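Side-chain contacts in beta-glucuronidase (uncultured Clostridium sp., PDB 6U7J), which hydrolyses beta-D-glucuronides to release glucuronic acid and, as a gut bacterial enzyme, probably reactivates estrogens from their glucuronide conjugates: residues 282-287 with 293-298; 336-341 with 503-508; 397-402 with 410-415. All coordinates share one frame; numbering follows the deposited sequence.

Contact 1: residues 282-287 with 293-298; sequences IRTIQL and LINGKP
Asn295 reaches across to the backbone of Arg283 and Thr284 with its amide end. Its CB carries CG beside its own backbone N, with chi1 at -64°. CG lies 4.0 Å from both Arg283 CB and Thr284 N. One step further, OD1 accepts a hydrogen bond from Thr284 N at 2.9 Å. The donor stands tilted from the plane of the amide. OD1 also lies against Arg283, 3.1 Å from CA and 3.4 Å from CB. The other branch, ND2, passes Arg283 CB and turns to other partners, the O of Trp257 and OE1 of Gln258. Both branches of the amide therefore have hydrogen-bond partners, which fixes its rotation.

The backbone of Asn295 returns the bond: its N donates to Thr284 O at 2.8 Å. The motif of the contact is the antiparallel beta hairpin of strands 285-287 and 292-294. In it, Gln286 and Leu293 exchange two backbone hydrogen bonds. Their side chains lie side by side and point the same way. The next turn along is a tight type I' turn, which joins strand 292-294 to strand 297-305. Asn295 and Gly296 are its two central residues, both with positive phi. Water 1 sits in the bend. It accepts from Gly296 N at 2.8 Å and is hydrogen-bonded to Thr284 OG1 at 3.0 Å. It gives a weak bond to Leu293 O.

Within 282-287, Ile285 CD1 lies over the centre of one face of the Arg283 guanidinium. Arg283 NE donates to Pro407 O. The chemistry is mainly that of the backbone. A side-chain carbonyl takes the place of a main-chain acceptor at the turn, so sheet-like bonding continues past the last strand pair.

Contact 2: residues 336-341 with 503-508; sequences SFRTSH and IVTEYG
Thr505 and Glu506 face Arg338 and His341 across the inside of the TIM barrel. Strands 336-338 and 502-506 are not neighbours in the barrel sheet: strands 297-305 and 545-551 lie between them. Side chains and one water therefore make the link, near the C-terminal ends of the strands, where enzymes of this fold carry their active site.

Along 503-508, Thr505 is the first residue to meet the other segment. Its O lies near the guanidinium plane of Arg338, 3.6 Å from NH2. Water 2 spans the two residues: it accepts from Arg338 NE at 2.8 Å and donates to Thr505 O at 2.8 Å. The hydroxyl of Thr505 is bonded to Asn468.

Glu506 follows, at the end of its strand in the sequence Thr-Glu-Tyr-Gly. It is probably the nucleophile, as in other family 2 glycosyl hydrolases. Its OE2 receives Arg338 NH2 in a salt bridge at 3.0 Å, with an N-H...O angle of 154°. OE2 uses the anti lone pair, and the two flat groups are nearly coplanar, 22° apart. The other oxygen, OE1, is bonded to Tyr470 OH. The Arg338 chain starts extended, with CG anti to the backbone N (chi1 170°), which carries it into the barrel. A bend at chi3 accompanies the turn of NH2 to Glu506. The ring of His341 turns an edge to the same OE2, with CE1 3.7 Å away. Glu362 takes both a second salt bridge from Arg338 NH1 and a hydrogen bond from His341 ND1, so the buried guanidinium is held between two acidic residues.

Ser340 CB packs on a face of both groups. It lies over the guanidinium centre, 4.2 Å above the plane. It is also 3.7 Å above the imidazole plane, and there it is offset toward the ring's rim.

Contact 3: residues 397-402 with 410-415; sequences KELYQR and VMWSIT
Tyr400 and Trp412 bring the two backbones closest, with their CA atoms 9.0 Å apart. Residues 397-402 form part of a helix and 410-415 part of a strand. The spacing is too wide for backbone bonds between them, and side chains fill it. Within the helix, Gln401 N bonds to Lys397 O and Arg402 N to Glu398 O. The strand spends its own backbone bonds on neighbouring strands: Ser413 pairs with Asp361, and Trp412 with Thr446.

Trp412 points its side chain toward the helix and meets two residues there. Leu399 holds CG anti to its backbone N (chi1 -179°), which directs the branched end at the indole. Its CG lies 3.9 Å from Trp412 CZ3, and its CD2 is 4.0 Å from Trp412 CE3. The two side chains slide past each other in opposite directions.

The elements belong to a beta-alpha-beta unit of the TIM barrel. Strand 358-362 leads to helix 386-403, which leads to strand 409-416, parallel to the first and next to it. Trp412 lies on the outer surface of the barrel wall, where the helix layer packs.

Tyr400 flanks the six-membered ring of the indole. It turns the edge of its ring to Trp412, with CD1 3.8 Å from Trp412 CZ2. The CA of Tyr400 is also near, 4.2 Å from Trp412 CH2. No hydrogen bond joins the two segments, so the contact is purely apolar. The polar atom of the buried indole is satisfied by another partner: Trp412 NE1 donates to OD2 of Asp440, a residue that the side chain of Tyr400 touches too. Leu399 also packs against Asp361 of strand 358-362 and Val363 just after it.

Overall arrangement
All three contacts lie in the TIM barrel region and share one mixed beta sheet. Contact 1 comes first along the chain and closes before contact 2 opens. Contact 3 is nested inside the long loop that contact 2 closes. Contact 1 is the hairpin of strands 285-287 and 292-294, just before barrel strand 297-305. Contact 2 spans the barrel interior, and contact 3 attaches an outer helix. The centres of contact 2 and contact 3 are about 16 Å apart. Ile285 CD1 packs on Val410 O at 3.7 Å, and Ile503 CD1 on Met411 CE at 4.0 Å. Contacts 1 and 2 do not touch. Glu362 is a common partner of Arg338 and His341 and of Ser413, on the strand of contact 3.

Contact 1: residues 282-287 with 293-298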
loop_
_atom_site.group_PDB
_atom_site.type_symbol
_atom_site.label_atom_id
_atom_site.label_comp_id
_atom_site.label_asym_id
_atom_site.label_seq_id
_atom_site.Cartn_x
_atom_site.Cartn_y
_atom_site.Cartn_z
ATOM N N ILE B 282 -45.758 12.095 -0.432
ATOM C CA ILE B 282 -46.553 12.527 -1.575
ATOM C C ILE B 282 -45.609 13.066 -2.635
ATOM O O ILE B 282 -44.910 14.066 -2.407
ATOM C CB ILE B 282 -47.597 13.584 -1.180
ATOM C CG1 ILE B 282 -48.484 13.058 -0.042
ATOM C CG2 ILE B 282 -48.417 13.984 -2.412
ATOM C CD1 ILE B 282 -49.362 14.120 0.600
ATOM N N ARG B 283 -45.599 12.417 -3.795
ATOM C CA ARG B 283 -44.754 12.838 -4.902
ATOM C C ARG B 283 -45.198 12.106 -6.152
ATOM O O ARG B 283 -45.622 10.950 -6.087
ATOM C CB ARG B 283 -43.267 12.550 -4.629
ATOM C CG ARG B 283 -42.947 11.095 -4.286
ATOM C CD ARG B 283 -42.331 10.395 -5.469
ATOM N NE ARG B 283 -42.117 8.964 -5.259
ATOM C CZ ARG B 283 -43.027 8.032 -5.535
ATOM N NH1 ARG B 283 -44.224 8.385 -5.998
ATOM N NH2 ARG B 283 -42.747 6.751 -5.340
ATOM N N THR B 284 -45.070 12.778 -7.289
ATOM C CA THR B 284 -45.493 12.226 -8.566
ATOM C C THR B 284 -44.293 11.891 -9.435
ATOM O O THR B 284 -43.240 12.529 -9.348
ATOM C CB THR B 284 -46.383 13.208 -9.323
ATOM O OG1 THR B 284 -45.586 14.332 -9.736
ATOM C CG2 THR B 284 -47.514 13.684 -8.438
ATOM N N ILE B 285 -44.496 10.911 -10.312
ATOM C CA ILE B 285 -43.505 10.469 -11.277
ATOM C C ILE B 285 -44.135 10.485 -12.651
ATOM O O ILE B 285 -45.202 9.898 -12.843
ATOM C CB ILE B 285 -43.002 9.048 -10.988
ATOM C CG1 ILE B 285 -42.480 8.919 -9.565
ATOM C CG2 ILE B 285 -41.975 8.643 -12.053
ATOM C CD1 ILE B 285 -42.165 7.488 -9.205
ATOM N N GLN B 286 -43.435 11.081 -13.617
ATOM C CA GLN B 286 -43.866 11.076 -15.007
ATOM C C GLN B 286 -42.648 11.051 -15.920
ATOM O O GLN B 286 -41.635 11.692 -15.635
ATOM C CB GLN B 286 -44.730 12.303 -15.315
ATOM C CG GLN B 286 -45.135 12.428 -16.773
ATOM C CD GLN B 286 -45.866 13.722 -17.041
ATOM O OE1 GLN B 286 -46.676 14.161 -16.225
ATOM N NE2 GLN B 286 -45.575 14.351 -18.177
ATOM N N LEU B 287 -42.766 10.324 -17.025
ATOM C CA LEU B 287 -41.706 10.217 -18.012
ATOM C C LEU B 287 -42.100 10.905 -19.311
ATOM O O LEU B 287 -43.261 10.854 -19.730
ATOM C CB LEU B 287 -41.364 8.755 -18.294
ATOM C CG LEU B 287 -40.217 8.234 -17.431
ATOM C CD1 LEU B 287 -40.696 8.161 -15.987
ATOM C CD2 LEU B 287 -39.754 6.886 -17.916
ATOM N N LEU B 293 -39.431 13.007 -14.737
ATOM C CA LEU B 293 -39.991 14.115 -13.980
ATOM C C LEU B 293 -40.489 13.622 -12.633
ATOM O O LEU B 293 -41.230 12.643 -12.563
ATOM C CB LEU B 293 -41.131 14.782 -14.751
ATOM C CG LEU B 293 -40.814 15.283 -16.155
ATOM C CD1 LEU B 293 -42.066 15.888 -16.780
ATOM C CD2 LEU B 293 -39.693 16.307 -16.126
ATOM N N ILE B 294 -40.079 14.302 -11.573
ATOM C CA ILE B 294 -40.526 14.026 -10.215
ATOM C C ILE B 294 -41.138 15.312 -9.690
ATOM O O ILE B 294 -40.467 16.355 -9.655
ATOM C CB ILE B 294 -39.379 13.551 -9.308
ATOM C CG1 ILE B 294 -38.861 12.189 -9.767
ATOM C CG2 ILE B 294 -39.825 13.504 -7.856
ATOM C CD1 ILE B 294 -37.506 11.842 -9.198
ATOM N N ASN B 295 -42.410 15.245 -9.298
ATOM C CA ASN B 295 -43.156 16.443 -8.934
ATOM C C ASN B 295 -43.057 17.488 -10.043
ATOM O O ASN B 295 -42.817 18.673 -9.797
ATOM C CB ASN B 295 -42.666 16.998 -7.602
ATOM C CG ASN B 295 -42.917 16.040 -6.466
ATOM O OD1 ASN B 295 -43.920 15.337 -6.467
ATOM N ND2 ASN B 295 -42.005 15.995 -5.496
ATOM N N GLY B 296 -43.187 17.021 -11.287
ATOM C CA GLY B 296 -43.218 17.882 -12.449
ATOM C C GLY B 296 -41.897 18.481 -12.875
ATOM O O GLY B 296 -41.878 19.246 -13.842
ATOM N N LYS B 297 -40.791 18.168 -12.197
ATOM C CA LYS B 297 -39.531 18.802 -12.561
ATOM C C LYS B 297 -38.489 17.760 -12.957
ATOM O O LYS B 297 -38.459 16.658 -12.394
ATOM C CB LYS B 297 -39.003 19.677 -11.405
ATOM C CG LYS B 297 -40.074 20.632 -10.864
ATOM C CD LYS B 297 -39.735 21.229 -9.501
ATOM C CE LYS B 297 -40.165 20.293 -8.362
ATOM N NZ LYS B 297 -41.505 20.577 -7.755
ATOM N N PRO B 298 -37.639 18.070 -13.936
ATOM C CA PRO B 298 -36.694 17.065 -14.433
ATOM C C PRO B 298 -35.714 16.643 -13.354
ATOM O O PRO B 298 -35.263 17.451 -12.539
ATOM C CB PRO B 298 -35.980 17.780 -15.592
ATOM C CG PRO B 298 -36.812 18.996 -15.891
ATOM C CD PRO B 298 -37.439 19.376 -14.586
HETATM O O HOH W 1 -43.637 14.391 -11.953
#

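Contact 2: residues 336-341 with 503-508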
loop_
_atom_site.group_PDB
_atom_site.type_symbol
_atom_site.label_atom_id
_atom_site.label_comp_id
_atom_site.label_asym_id
_atom_site.label_seq_id
_atom_site.Cartn_x
_atom_site.Cartn_y
_atom_site.Cartn_z
ATOM N N SER B 336 -28.884 9.624 -5.704
ATOM C CA SER B 336 -29.592 8.385 -5.995
ATOM C C SER B 336 -28.633 7.200 -5.879
ATOM O O SER B 336 -27.415 7.355 -5.970
ATOM C CB SER B 336 -30.218 8.445 -7.397
ATOM O OG SER B 336 -29.234 8.768 -8.392
ATOM N N PHE B 337 -29.200 6.010 -5.682
ATOM C CA PHE B 337 -28.466 4.771 -5.899
ATOM C C PHE B 337 -29.415 3.717 -6.448
ATOM O O PHE B 337 -30.646 3.863 -6.403
ATOM C CB PHE B 337 -27.753 4.258 -4.624
ATOM C CG PHE B 337 -28.657 4.022 -3.438
ATOM C CD1 PHE B 337 -28.925 5.040 -2.540
ATOM C CD2 PHE B 337 -29.191 2.762 -3.189
ATOM C CE1 PHE B 337 -29.742 4.815 -1.433
ATOM C CE2 PHE B 337 -29.993 2.528 -2.081
ATOM C CZ PHE B 337 -30.272 3.558 -1.202
ATOM N N ARG B 338 -28.817 2.654 -6.984
ATOM C CA ARG B 338 -29.535 1.458 -7.420
ATOM C C ARG B 338 -29.176 0.303 -6.486
ATOM O O ARG B 338 -27.999 0.122 -6.148
ATOM C CB ARG B 338 -29.188 1.099 -8.870
ATOM C CG ARG B 338 -29.733 -0.268 -9.290
ATOM C CD ARG B 338 -29.560 -0.536 -10.781
ATOM N NE ARG B 338 -28.163 -0.468 -11.196
ATOM C CZ ARG B 338 -27.466 -1.496 -11.674
ATOM N NH1 ARG B 338 -28.033 -2.692 -11.786
ATOM N NH2 ARG B 338 -26.189 -1.334 -12.031
ATOM N N THR B 339 -30.181 -0.461 -6.044
ATOM C CA THR B 339 -29.927 -1.570 -5.125
ATOM C C THR B 339 -29.354 -2.752 -5.924
ATOM O O THR B 339 -29.961 -3.812 -6.056
ATOM C CB THR B 339 -31.176 -1.974 -4.353
ATOM O OG1 THR B 339 -32.034 -2.758 -5.177
ATOM C CG2 THR B 339 -31.923 -0.747 -3.857
ATOM N N SER B 340 -28.122 -2.559 -6.446
ATOM C CA SER B 340 -27.540 -3.415 -7.445
ATOM C C SER B 340 -27.520 -4.868 -6.993
ATOM O O SER B 340 -26.839 -5.248 -6.040
ATOM C CB SER B 340 -26.132 -2.946 -7.889
ATOM O OG SER B 340 -25.403 -2.396 -6.808
ATOM N N HIS B 341 -28.408 -5.613 -7.642
ATOM C CA HIS B 341 -28.504 -7.028 -7.925
ATOM C C HIS B 341 -29.284 -7.767 -6.867
ATOM O O HIS B 341 -29.358 -8.973 -6.920
ATOM C CB HIS B 341 -27.170 -7.676 -8.245
ATOM C CG HIS B 341 -26.302 -6.825 -9.142
ATOM N ND1 HIS B 341 -26.844 -5.945 -10.062
ATOM C CD2 HIS B 341 -24.952 -6.743 -9.288
ATOM C CE1 HIS B 341 -25.868 -5.325 -10.694
ATOM N NE2 HIS B 341 -24.714 -5.802 -10.258
ATOM N N ILE B 503 -30.120 5.873 -19.066
ATOM C CA ILE B 503 -29.227 5.977 -17.921
ATOM C C ILE B 503 -28.036 5.067 -18.186
ATOM O O ILE B 503 -28.208 3.922 -18.626
ATOM C CB ILE B 503 -29.933 5.574 -16.615
ATOM C CG1 ILE B 503 -31.158 6.445 -16.353
ATOM C CG2 ILE B 503 -28.981 5.655 -15.428
ATOM C CD1 ILE B 503 -31.955 5.955 -15.175
ATOM N N VAL B 504 -26.830 5.575 -17.952
ATOM C CA VAL B 504 -25.640 4.726 -17.929
ATOM C C VAL B 504 -25.542 4.211 -16.498
ATOM O O VAL B 504 -25.112 4.926 -15.586
ATOM C CB VAL B 504 -24.374 5.467 -18.368
ATOM C CG1 VAL B 504 -23.168 4.504 -18.339
ATOM C CG2 VAL B 504 -24.538 6.052 -19.783
ATOM N N THR B 505 -26.008 2.984 -16.288
ATOM C CA THR B 505 -26.153 2.475 -14.930
ATOM C C THR B 505 -24.839 1.962 -14.350
ATOM O O THR B 505 -24.765 1.752 -13.132
ATOM C CB THR B 505 -27.223 1.370 -14.888
ATOM O OG1 THR B 505 -27.151 0.572 -16.078
ATOM C CG2 THR B 505 -28.644 1.973 -14.763
ATOM N N GLU B 506 -23.809 1.784 -15.176
ATOM C CA GLU B 506 -22.503 1.305 -14.732
ATOM C C GLU B 506 -21.444 1.794 -15.712
ATOM O O GLU B 506 -21.638 1.716 -16.931
ATOM C CB GLU B 506 -22.436 -0.236 -14.647
ATOM C CG GLU B 506 -23.251 -0.885 -13.520
ATOM C CD GLU B 506 -23.038 -2.395 -13.420
ATOM O OE1 GLU B 506 -21.992 -2.882 -13.893
ATOM O OE2 GLU B 506 -23.920 -3.107 -12.876
ATOM N N TYR B 507 -20.325 2.275 -15.170
ATOM C CA TYR B 507 -19.096 2.548 -15.911
ATOM C C TYR B 507 -17.994 2.861 -14.903
ATOM O O TYR B 507 -18.273 3.371 -13.817
ATOM C CB TYR B 507 -19.285 3.711 -16.900
ATOM C CG TYR B 507 -19.559 5.078 -16.291
ATOM C CD1 TYR B 507 -20.727 5.342 -15.585
ATOM C CD2 TYR B 507 -18.658 6.132 -16.483
ATOM C CE1 TYR B 507 -20.974 6.610 -15.052
ATOM C CE2 TYR B 507 -18.893 7.395 -15.960
ATOM C CZ TYR B 507 -20.053 7.636 -15.258
ATOM O OH TYR B 507 -20.285 8.894 -14.741
ATOM N N GLY B 508 -16.749 2.551 -15.253
ATOM C CA GLY B 508 -15.669 2.789 -14.303
ATOM C C GLY B 508 -14.466 1.896 -14.583
ATOM O O GLY B 508 -14.331 1.334 -15.668
HETATM O O HOH W 2 -26.798 1.949 -11.226
#

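Contact 3: residues 397-402 with 410-415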
loop_
_atom_site.group_PDB
_atom_site.type_symbol
_atom_site.label_atom_id
_atom_site.label_comp_id
_atom_site.label_asym_id
_atom_site.label_seq_id
_atom_site.Cartn_x
_atom_site.Cartn_y
_atom_site.Cartn_z
ATOM N N LYS B 397 -43.386 -9.941 -6.853
ATOM C CA LYS B 397 -44.540 -9.800 -5.971
ATOM C C LYS B 397 -44.101 -9.465 -4.548
ATOM O O LYS B 397 -44.634 -8.539 -3.920
ATOM C CB LYS B 397 -45.355 -11.101 -6.009
ATOM C CG LYS B 397 -46.509 -11.197 -5.017
ATOM C CD LYS B 397 -47.469 -10.060 -5.197
ATOM C CE LYS B 397 -48.813 -10.372 -4.542
ATOM N NZ LYS B 397 -49.658 -9.138 -4.530
ATOM N N GLU B 398 -43.121 -10.217 -4.026
ATOM C CA GLU B 398 -42.612 -9.989 -2.675
ATOM C C GLU B 398 -41.940 -8.620 -2.554
ATOM O O GLU B 398 -42.182 -7.882 -1.591
ATOM C CB GLU B 398 -41.620 -11.089 -2.300
ATOM C CG GLU B 398 -42.190 -12.350 -1.654
ATOM C CD GLU B 398 -41.077 -13.342 -1.326
ATOM O OE1 GLU B 398 -40.598 -14.018 -2.267
ATOM O OE2 GLU B 398 -40.643 -13.418 -0.148
ATOM N N LEU B 399 -41.076 -8.270 -3.514
ATOM C CA LEU B 399 -40.423 -6.959 -3.458
ATOM C C LEU B 399 -41.451 -5.835 -3.464
ATOM O O LEU B 399 -41.357 -4.900 -2.658
ATOM C CB LEU B 399 -39.442 -6.778 -4.622
ATOM C CG LEU B 399 -38.729 -5.422 -4.593
ATOM C CD1 LEU B 399 -37.996 -5.185 -3.282
ATOM C CD2 LEU B 399 -37.764 -5.320 -5.738
ATOM N N TYR B 400 -42.458 -5.922 -4.347
ATOM C CA TYR B 400 -43.504 -4.900 -4.379
ATOM C C TYR B 400 -44.225 -4.810 -3.040
ATOM O O TYR B 400 -44.430 -3.716 -2.504
ATOM C CB TYR B 400 -44.502 -5.177 -5.509
ATOM C CG TYR B 400 -45.682 -4.222 -5.479
ATOM C CD1 TYR B 400 -45.544 -2.907 -5.899
ATOM C CD2 TYR B 400 -46.929 -4.630 -4.976
ATOM C CE1 TYR B 400 -46.619 -2.017 -5.845
ATOM C CE2 TYR B 400 -48.001 -3.754 -4.907
ATOM C CZ TYR B 400 -47.846 -2.452 -5.346
ATOM O OH TYR B 400 -48.914 -1.586 -5.293
ATOM N N GLN B 401 -44.594 -5.952 -2.460
ATOM C CA GLN B 401 -45.322 -5.898 -1.197
ATOM C C GLN B 401 -44.492 -5.226 -0.113
ATOM O O GLN B 401 -45.026 -4.482 0.721
ATOM C CB GLN B 401 -45.740 -7.304 -0.756
ATOM C CG GLN B 401 -47.032 -7.797 -1.408
ATOM C CD GLN B 401 -48.244 -7.023 -0.931
ATOM O OE1 GLN B 401 -48.929 -6.382 -1.727
ATOM N NE2 GLN B 401 -48.504 -7.060 0.375
ATOM N N ARG B 402 -43.180 -5.477 -0.099
ATOM C CA ARG B 402 -42.343 -4.878 0.935
ATOM C C ARG B 402 -42.139 -3.380 0.712
ATOM O O ARG B 402 -42.190 -2.595 1.667
ATOM C CB ARG B 402 -40.995 -5.600 1.007
ATOM C CG ARG B 402 -40.219 -5.332 2.302
ATOM C CD ARG B 402 -38.776 -5.760 2.173
ATOM N NE ARG B 402 -38.013 -4.831 1.335
ATOM C CZ ARG B 402 -36.689 -4.835 1.220
ATOM N NH1 ARG B 402 -35.948 -5.729 1.893
ATOM N NH2 ARG B 402 -36.101 -3.944 0.423
ATOM N N VAL B 410 -38.443 5.055 -7.090
ATOM C CA VAL B 410 -39.083 5.659 -8.252
ATOM C C VAL B 410 -39.066 4.752 -9.464
ATOM O O VAL B 410 -39.649 5.118 -10.502
ATOM C CB VAL B 410 -38.473 7.029 -8.595
ATOM C CG1 VAL B 410 -38.481 7.920 -7.347
ATOM C CG2 VAL B 410 -37.059 6.872 -9.190
ATOM N N MET B 411 -38.465 3.571 -9.370
ATOM C CA MET B 411 -38.384 2.714 -10.540
ATOM C C MET B 411 -38.003 1.307 -10.098
ATOM O O MET B 411 -37.279 1.138 -9.114
ATOM C CB MET B 411 -37.367 3.271 -11.553
ATOM C CG MET B 411 -37.289 2.499 -12.872
ATOM S SD MET B 411 -36.633 3.476 -14.259
ATOM C CE MET B 411 -35.033 3.957 -13.616
ATOM N N TRP B 412 -38.522 0.302 -10.817
ATOM C CA TRP B 412 -38.179 -1.095 -10.579
ATOM C C TRP B 412 -37.222 -1.542 -11.667
ATOM O O TRP B 412 -37.501 -1.347 -12.852
ATOM C CB TRP B 412 -39.401 -2.026 -10.596
ATOM C CG TRP B 412 -40.537 -1.647 -9.685
ATOM C CD1 TRP B 412 -41.752 -1.191 -10.065
ATOM C CD2 TRP B 412 -40.568 -1.725 -8.251
ATOM N NE1 TRP B 412 -42.535 -0.946 -8.965
ATOM C CE2 TRP B 412 -41.835 -1.264 -7.837
ATOM C CE3 TRP B 412 -39.641 -2.120 -7.277
ATOM C CZ2 TRP B 412 -42.206 -1.187 -6.494
ATOM C CZ3 TRP B 412 -40.006 -2.040 -5.942
ATOM C CH2 TRP B 412 -41.281 -1.581 -5.563
ATOM N N SER B 413 -36.110 -2.154 -11.275
ATOM C CA SER B 413 -35.255 -2.842 -12.224
ATOM C C SER B 413 -35.478 -4.333 -12.048
ATOM O O SER B 413 -35.346 -4.850 -10.936
ATOM C CB SER B 413 -33.778 -2.493 -12.030
ATOM O OG SER B 413 -32.977 -3.413 -12.739
ATOM N N ILE B 414 -35.806 -5.021 -13.142
ATOM C CA ILE B 414 -36.264 -6.402 -13.058
ATOM C C ILE B 414 -35.170 -7.402 -13.361
ATOM O O ILE B 414 -35.402 -8.615 -13.206
ATOM C CB ILE B 414 -37.457 -6.649 -14.006
ATOM C CG1 ILE B 414 -37.019 -6.421 -15.446
ATOM C CG2 ILE B 414 -38.625 -5.738 -13.626
ATOM C CD1 ILE B 414 -37.957 -7.023 -16.467
ATOM N N THR B 415 -33.995 -6.941 -13.800
ATOM C CA THR B 415 -32.899 -7.812 -14.186
ATOM C C THR B 415 -31.641 -6.975 -14.391
ATOM O O THR B 415 -31.705 -5.794 -14.759
ATOM C CB THR B 415 -33.232 -8.605 -15.462
ATOM O OG1 THR B 415 -32.218 -9.577 -15.711
ATOM C CG2 THR B 415 -33.345 -7.689 -16.671
#